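Local coordinates for elicitor protein Hrip2 (Magnaporthe oryzae, PDB 5FID) that is a protein elicitor made by the rice blast fungus, probably secreted and recognised by plants as a trigger of defence responses, at the interface of chains A and B. Numbering follows the deposited sequence. Chains: chain A/B, Elicitor protein Hrip2.

Contact 1: the interface of chains A and B. Residues chain A 102, 120-123; chain B 102, 123.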
ATOM      1  N   GLN A 102      -3.991  -7.331   1.524  1.00 23.80           N
ATOM      2  CA  GLN A 102      -5.133  -6.502   1.911  1.00 25.08           C
ATOM      3  C   GLN A 102      -5.952  -6.073   0.685  1.00 24.73           C
ATOM      4  O   GLN A 102      -5.389  -5.674  -0.341  1.00 26.31           O
ATOM      5  CB  GLN A 102      -4.677  -5.279   2.726  1.00 27.15           C
ATOM      6  CG  GLN A 102      -5.809  -4.592   3.498  1.00 27.10           C
ATOM      7  CD  GLN A 102      -5.349  -3.929   4.793  1.00 31.03           C
ATOM      8  OE1 GLN A 102      -4.238  -4.165   5.274  1.00 34.05           O
ATOM      9  NE2 GLN A 102      -6.212  -3.091   5.368  1.00 33.09           N
ATOM     10  N   LYS A 120      -5.793   8.638   2.311  1.00 15.32           N
ATOM     11  CA  LYS A 120      -5.402   7.797   1.185  1.00 15.30           C
ATOM     12  C   LYS A 120      -5.328   6.332   1.588  1.00 15.86           C
ATOM     13  O   LYS A 120      -4.871   5.989   2.681  1.00 15.45           O
ATOM     14  CB  LYS A 120      -4.059   8.260   0.608  1.00 14.95           C
ATOM     15  CG  LYS A 120      -4.107   9.667   0.032  1.00 17.72           C
ATOM     16  CD  LYS A 120      -4.928   9.702  -1.259  1.00 17.47           C
ATOM     17  CE  LYS A 120      -4.022   9.640  -2.474  1.00 18.66           C
ATOM     18  NZ  LYS A 120      -4.780   9.531  -3.760  1.00 17.85           N
ATOM     19  N   LYS A 121      -5.798   5.468   0.700  1.00 14.07           N
ATOM     20  CA  LYS A 121      -5.770   4.039   0.948  1.00 13.76           C
ATOM     21  C   LYS A 121      -5.232   3.376  -0.299  1.00 14.31           C
ATOM     22  O   LYS A 121      -5.903   3.306  -1.325  1.00 11.74           O
ATOM     23  CB  LYS A 121      -7.161   3.527   1.341  1.00 14.25           C
ATOM     24  CG  LYS A 121      -7.554   3.966   2.756  1.00 16.75           C
ATOM     25  CD  LYS A 121      -8.881   3.387   3.206  1.00 17.84           C
ATOM     26  CE  LYS A 121      -9.172   3.768   4.660  1.00 18.92           C
ATOM     27  NZ  LYS A 121     -10.521   3.271   5.090  1.00 20.76           N
ATOM     28  N   VAL A 122      -3.976   2.952  -0.208  1.00 12.27           N
ATOM     29  CA  VAL A 122      -3.264   2.345  -1.317  1.00 13.26           C
ATOM     30  C   VAL A 122      -2.602   1.119  -0.729  1.00 12.76           C
ATOM     31  O   VAL A 122      -2.019   1.206   0.345  1.00 12.39           O
ATOM     32  CB  VAL A 122      -2.205   3.325  -1.885  1.00 13.52           C
ATOM     33  CG1 VAL A 122      -1.459   2.717  -3.071  1.00 13.97           C
ATOM     34  CG2 VAL A 122      -2.862   4.619  -2.313  1.00 14.38           C
ATOM     35  N   TYR A 123      -2.724  -0.025  -1.398  1.00 13.04           N
ATOM     36  CA  TYR A 123      -2.149  -1.262  -0.879  1.00 14.28           C
ATOM     37  C   TYR A 123      -1.144  -1.884  -1.834  1.00 14.97           C
ATOM     38  O   TYR A 123      -1.267  -1.733  -3.055  1.00 13.15           O
ATOM     39  CB  TYR A 123      -3.240  -2.284  -0.546  1.00 13.89           C
ATOM     40  CG  TYR A 123      -4.261  -1.782   0.443  1.00 15.76           C
ATOM     41  CD1 TYR A 123      -3.897  -1.436   1.734  1.00 18.34           C
ATOM     42  CD2 TYR A 123      -5.589  -1.670   0.092  1.00 16.00           C
ATOM     43  CE1 TYR A 123      -4.838  -0.979   2.647  1.00 18.89           C
ATOM     44  CE2 TYR A 123      -6.533  -1.213   0.995  1.00 17.82           C
ATOM     45  CZ  TYR A 123      -6.148  -0.867   2.266  1.00 19.00           C
ATOM     46  OH  TYR A 123      -7.090  -0.419   3.160  1.00 21.41           O
TER
ATOM     47  N   GLN B 102      -2.823   5.909   5.964  1.00 21.98           N
ATOM     48  CA  GLN B 102      -3.064   4.875   6.973  1.00 20.79           C
ATOM     49  C   GLN B 102      -1.840   4.576   7.828  1.00 19.01           C
ATOM     50  O   GLN B 102      -0.722   4.491   7.318  1.00 19.43           O
ATOM     51  CB  GLN B 102      -3.528   3.572   6.326  1.00 19.53           C
ATOM     52  CG  GLN B 102      -4.846   3.668   5.604  1.00 25.27           C
ATOM     53  CD  GLN B 102      -5.503   2.319   5.452  1.00 25.70           C
ATOM     54  OE1 GLN B 102      -5.299   1.620   4.453  1.00 26.32           O
ATOM     55  NE2 GLN B 102      -6.293   1.933   6.456  1.00 26.29           N
ATOM     56  N   TYR B 123       1.265  -0.073   2.757  1.00 11.66           N
ATOM     57  CA  TYR B 123       0.370   1.073   2.594  1.00 11.82           C
ATOM     58  C   TYR B 123       1.071   2.159   1.794  1.00 11.94           C
ATOM     59  O   TYR B 123       2.284   2.346   1.930  1.00 12.32           O
ATOM     60  CB  TYR B 123      -0.036   1.636   3.961  1.00 11.58           C
ATOM     61  CG  TYR B 123      -0.760   0.653   4.859  1.00 12.41           C
ATOM     62  CD1 TYR B 123      -1.408  -0.454   4.338  1.00 13.46           C
ATOM     63  CD2 TYR B 123      -0.804   0.844   6.230  1.00 13.13           C
ATOM     64  CE1 TYR B 123      -2.076  -1.354   5.166  1.00 15.59           C
ATOM     65  CE2 TYR B 123      -1.468  -0.049   7.062  1.00 14.79           C
ATOM     66  CZ  TYR B 123      -2.097  -1.145   6.526  1.00 14.87           C
ATOM     67  OH  TYR B 123      -2.755  -2.034   7.362  1.00 16.38           O
TER
HETATM   68  O   HOH W   1      -3.498   2.459   2.723  1.00 17.51           O
HETATM   69  O   HOH W   2      -2.505   4.896   3.155  1.00 18.04           O

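Contact 2: the interface of chains A and B. Residues chain A 70, 72-73, 75, 77; chain B 23, 47, 68-69.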
ATOM      1  N   SER A  70       6.519  -2.157  -8.914  1.00 19.70           N
ATOM      2  CA  SER A  70       7.932  -1.867  -8.719  1.00 22.20           C
ATOM      3  C   SER A  70       8.731  -3.164  -8.679  1.00 20.29           C
ATOM      4  O   SER A  70       8.163  -4.253  -8.611  1.00 17.93           O
ATOM      5  CB  SER A  70       8.149  -1.046  -7.434  1.00 23.61           C
ATOM      6  OG  SER A  70       8.071  -1.835  -6.245  1.00 23.07           O
ATOM      7  N   ASN A  72      12.184  -4.742  -6.479  1.00 16.74           N
ATOM      8  CA  ASN A  72      12.975  -4.488  -5.273  1.00 16.86           C
ATOM      9  C   ASN A  72      12.401  -3.375  -4.392  1.00 15.02           C
ATOM     10  O   ASN A  72      12.978  -2.290  -4.290  1.00 15.75           O
ATOM     11  CB  ASN A  72      14.423  -4.168  -5.644  1.00 18.84           C
ATOM     12  CG  ASN A  72      15.062  -5.259  -6.478  1.00 21.44           C
ATOM     13  OD1 ASN A  72      14.936  -6.452  -6.177  1.00 21.59           O
ATOM     14  ND2 ASN A  72      15.741  -4.856  -7.544  1.00 23.85           N
ATOM     15  N   PRO A  73      11.267  -3.640  -3.732  1.00 13.12           N
ATOM     16  CA  PRO A  73      10.584  -4.937  -3.693  1.00 13.58           C
ATOM     17  C   PRO A  73       9.684  -5.163  -4.911  1.00 14.61           C
ATOM     18  O   PRO A  73       9.173  -4.206  -5.509  1.00 13.42           O
ATOM     19  CB  PRO A  73       9.743  -4.835  -2.426  1.00 11.83           C
ATOM     20  CG  PRO A  73       9.396  -3.371  -2.347  1.00 13.19           C
ATOM     21  CD  PRO A  73      10.597  -2.631  -2.889  1.00 13.57           C
ATOM     22  N   TYR A  75       6.617  -5.556  -5.825  1.00 11.23           N
ATOM     23  CA  TYR A  75       5.231  -5.386  -5.395  1.00 11.00           C
ATOM     24  C   TYR A  75       4.396  -4.712  -6.477  1.00 10.64           C
ATOM     25  O   TYR A  75       4.906  -3.898  -7.262  1.00 11.32           O
ATOM     26  CB  TYR A  75       5.140  -4.480  -4.167  1.00 10.61           C
ATOM     27  CG  TYR A  75       5.708  -5.024  -2.875  1.00  9.92           C
ATOM     28  CD1 TYR A  75       5.987  -6.381  -2.711  1.00 10.18           C
ATOM     29  CD2 TYR A  75       5.930  -4.174  -1.801  1.00 10.82           C
ATOM     30  CE1 TYR A  75       6.491  -6.861  -1.500  1.00 11.01           C
ATOM     31  CE2 TYR A  75       6.437  -4.648  -0.586  1.00 10.05           C
ATOM     32  CZ  TYR A  75       6.710  -5.992  -0.448  1.00 10.64           C
ATOM     33  OH  TYR A  75       7.217  -6.453   0.752  1.00  9.17           O
ATOM     34  N   TYR A  77       0.919  -2.283  -6.745  1.00 14.34           N
ATOM     35  CA  TYR A  77       0.176  -1.387  -5.874  1.00 13.77           C
ATOM     36  C   TYR A  77      -1.174  -1.080  -6.510  1.00 15.29           C
ATOM     37  O   TYR A  77      -1.277  -0.994  -7.728  1.00 14.89           O
ATOM     38  CB  TYR A  77       0.981  -0.105  -5.644  1.00 14.35           C
ATOM     39  CG  TYR A  77       2.370  -0.355  -5.070  1.00 15.71           C
ATOM     40  CD1 TYR A  77       2.549  -0.649  -3.722  1.00 16.59           C
ATOM     41  CD2 TYR A  77       3.498  -0.304  -5.874  1.00 16.57           C
ATOM     42  CE1 TYR A  77       3.824  -0.874  -3.195  1.00 16.59           C
ATOM     43  CE2 TYR A  77       4.763  -0.536  -5.355  1.00 18.33           C
ATOM     44  CZ  TYR A  77       4.920  -0.814  -4.021  1.00 17.34           C
ATOM     45  OH  TYR A  77       6.184  -1.038  -3.512  1.00 20.69           O
TER
ATOM     46  N   TYR B  23      16.948  -1.469  -0.340  1.00 11.01           N
ATOM     47  CA  TYR B  23      16.232  -2.396  -1.215  1.00 12.61           C
ATOM     48  C   TYR B  23      16.979  -2.712  -2.510  1.00 12.84           C
ATOM     49  O   TYR B  23      16.719  -3.734  -3.139  1.00 11.95           O
ATOM     50  CB  TYR B  23      14.839  -1.854  -1.525  1.00 11.93           C
ATOM     51  CG  TYR B  23      13.711  -2.518  -0.757  1.00 10.77           C
ATOM     52  CD1 TYR B  23      13.559  -3.897  -0.756  1.00 11.73           C
ATOM     53  CD2 TYR B  23      12.788  -1.758  -0.051  1.00 11.25           C
ATOM     54  CE1 TYR B  23      12.510  -4.503  -0.068  1.00 12.13           C
ATOM     55  CE2 TYR B  23      11.738  -2.356   0.645  1.00 11.22           C
ATOM     56  CZ  TYR B  23      11.605  -3.726   0.625  1.00 12.16           C
ATOM     57  OH  TYR B  23      10.570  -4.328   1.311  1.00 10.22           O
ATOM     58  N   SER B  47      16.792   3.936  -2.954  1.00 18.60           N
ATOM     59  CA  SER B  47      16.195   2.700  -3.444  1.00 19.09           C
ATOM     60  C   SER B  47      15.089   2.162  -2.543  1.00 18.03           C
ATOM     61  O   SER B  47      14.460   1.153  -2.868  1.00 16.24           O
ATOM     62  CB  SER B  47      17.277   1.624  -3.577  1.00 19.68           C
ATOM     63  OG  SER B  47      17.884   1.325  -2.310  1.00 17.33           O
ATOM     64  N   SER B  68       9.462   2.054   0.472  1.00 17.30           N
ATOM     65  CA  SER B  68       9.797   1.878  -0.942  1.00 16.41           C
ATOM     66  C   SER B  68       9.014   2.814  -1.852  1.00 17.87           C
ATOM     67  O   SER B  68       8.186   3.604  -1.388  1.00 16.57           O
ATOM     68  CB  SER B  68       9.573   0.438  -1.390  1.00 16.39           C
ATOM     69  OG  SER B  68       8.231   0.053  -1.202  1.00 16.09           O
ATOM     70  N   PHE B  69       9.288   2.714  -3.150  1.00 19.58           N
ATOM     71  CA  PHE B  69       8.682   3.591  -4.147  1.00 21.00           C
ATOM     72  C   PHE B  69       8.271   2.789  -5.375  1.00 21.73           C
ATOM     73  O   PHE B  69       8.670   1.639  -5.522  1.00 22.26           O
ATOM     74  CB  PHE B  69       9.674   4.688  -4.524  1.00 21.17           C
ATOM     75  CG  PHE B  69      10.301   5.353  -3.334  1.00 21.00           C
ATOM     76  CD1 PHE B  69      11.576   5.003  -2.918  1.00 20.72           C
ATOM     77  CD2 PHE B  69       9.600   6.305  -2.607  1.00 21.35           C
ATOM     78  CE1 PHE B  69      12.153   5.609  -1.811  1.00 21.68           C
ATOM     79  CE2 PHE B  69      10.170   6.913  -1.498  1.00 21.67           C
ATOM     80  CZ  PHE B  69      11.451   6.560  -1.099  1.00 20.55           C
TER
HETATM   81  O   HOH W   3      14.832  -0.653  -5.030  1.00 19.03           O
HETATM   82  O   HOH W   4      11.187  -0.272  -5.764  1.00 20.65           O
HETATM   83  O   HOH W   5      15.738  -6.082  -3.053  1.00 25.92           O

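Contact 1: the interface of chains A and B
A:Tyr123 and B:Tyr123 meet across the two-fold, where the two short 123-126 strands make an antiparallel bridge. The rings touch at CD1, 3.7 Å between CD1 of A:Tyr123 and CD1 of B:Tyr123, with the B atom at the edge of the A ring and in its plane, so the rings meet obliquely without stacking. On one face of the A ring, toward the rim, lies CG of A:Gln102 from the same chain.

The direct polar contacts pair each tyrosine with a glutamine of the other chain. The phenol OH of A:Tyr123 is 3.0 Å from the amide oxygen OE1 of B:Gln102, a hydrogen bond the hydroxyl can donate, with ring and amide planes 66° apart. Its twin is weak: OH of B:Tyr123 gives to OE1 of A:Gln102 over 3.3 Å. The glutamines depart from the two-fold here: CG of B:Gln102 lies beside its backbone N (chi1 -63°), and the extended chain brings OE1 to the phenol and to water 1, whereas CG of A:Gln102 lies opposite its N (-163°). B:Gln102 also crosses the aliphatic chain of A:Lys121 at about a right angle, CG of A:Lys121 being 3.8 Å from the amide carbon CD of B:Gln102.

Two waters add bridges. Water 1 joins OE1 of B:Gln102 (2.6 Å) to N and O of A:Val122, and water 2, bonded to it, links B:Gln102 N with A:Lys120 O.

For the protein, this patch joins strand edges in the crystallised dimer; whether that dimer forms in solution the structure alone does not show.

Contact 2: the interface of chains A and B
B:Tyr23 lies against A:Pro73, the residue after a cis peptide bond, and its side chain can be followed outward. CB touches the backbone O of A:Asn72 at 3.4 Å, and CG lies near the same oxygen and CD of the proline. One delta carbon, CD1, passes by A:Pro73 N; the other, CD2, meets CD of the proline. Farther out, CE1 packs on CB of A:Pro73 at 3.7 Å, while CE2 meets CD and CG. CZ rests on CB and CG, and the phenol OH ends beside the same two carbons. The proline thus spreads over one face of the ring, CD 3.5 Å from the ring centroid in a CH-pi contact. On its own chain, CB of A:Pro73 sits over the centre of the A:Tyr75 ring, which leaves the proline packed against two aromatic faces.

B:Ser68 adds its CB against CD of A:Pro73, and with OG set between its backbone N and carbonyl carbon (chi1 59°) the hydroxyl reaches OH of A:Tyr77 in a weak 3.3 Å hydrogen bond. Within chain A, A:Ser70 OG donates to A:Pro73 O over 2.7 Å, almost in line with the carbonyl, which probably steadies the turn that presents the proline. Waters bridge the rim: water 3 joins A:Asn72 O (2.6 Å) to B:Ser47 O, and water 5 links A:Asn72 OD1 to B:Tyr23 O.

The site seats the proline of one copy on B:Tyr23 and B:Ser68 of the other, an apolar contact in a crystallised dimer that the structure alone does not show to form in solution.

About 15 Å separates the C-alpha centres of contact 1 and contact 2, and they have no residue in common. Contact 1 lies by the two-fold, where the 123-126 strands meet; contact 2 lies farther out, using the loop before strand 75-81 and the start of that strand on chain A, and the end of strand 63-69 with two loop residues on chain B. Symmetry repeats contact 2 with the chains exchanged. Together they would hold the two copies in a fixed relative orientation, contact 1 through a strand bridge, tyrosine rings, polar groups and water, contact 2 through proline-ring packing with bridging waters. Whether this pairing matters for elicitor activity cannot be read from the structure alone.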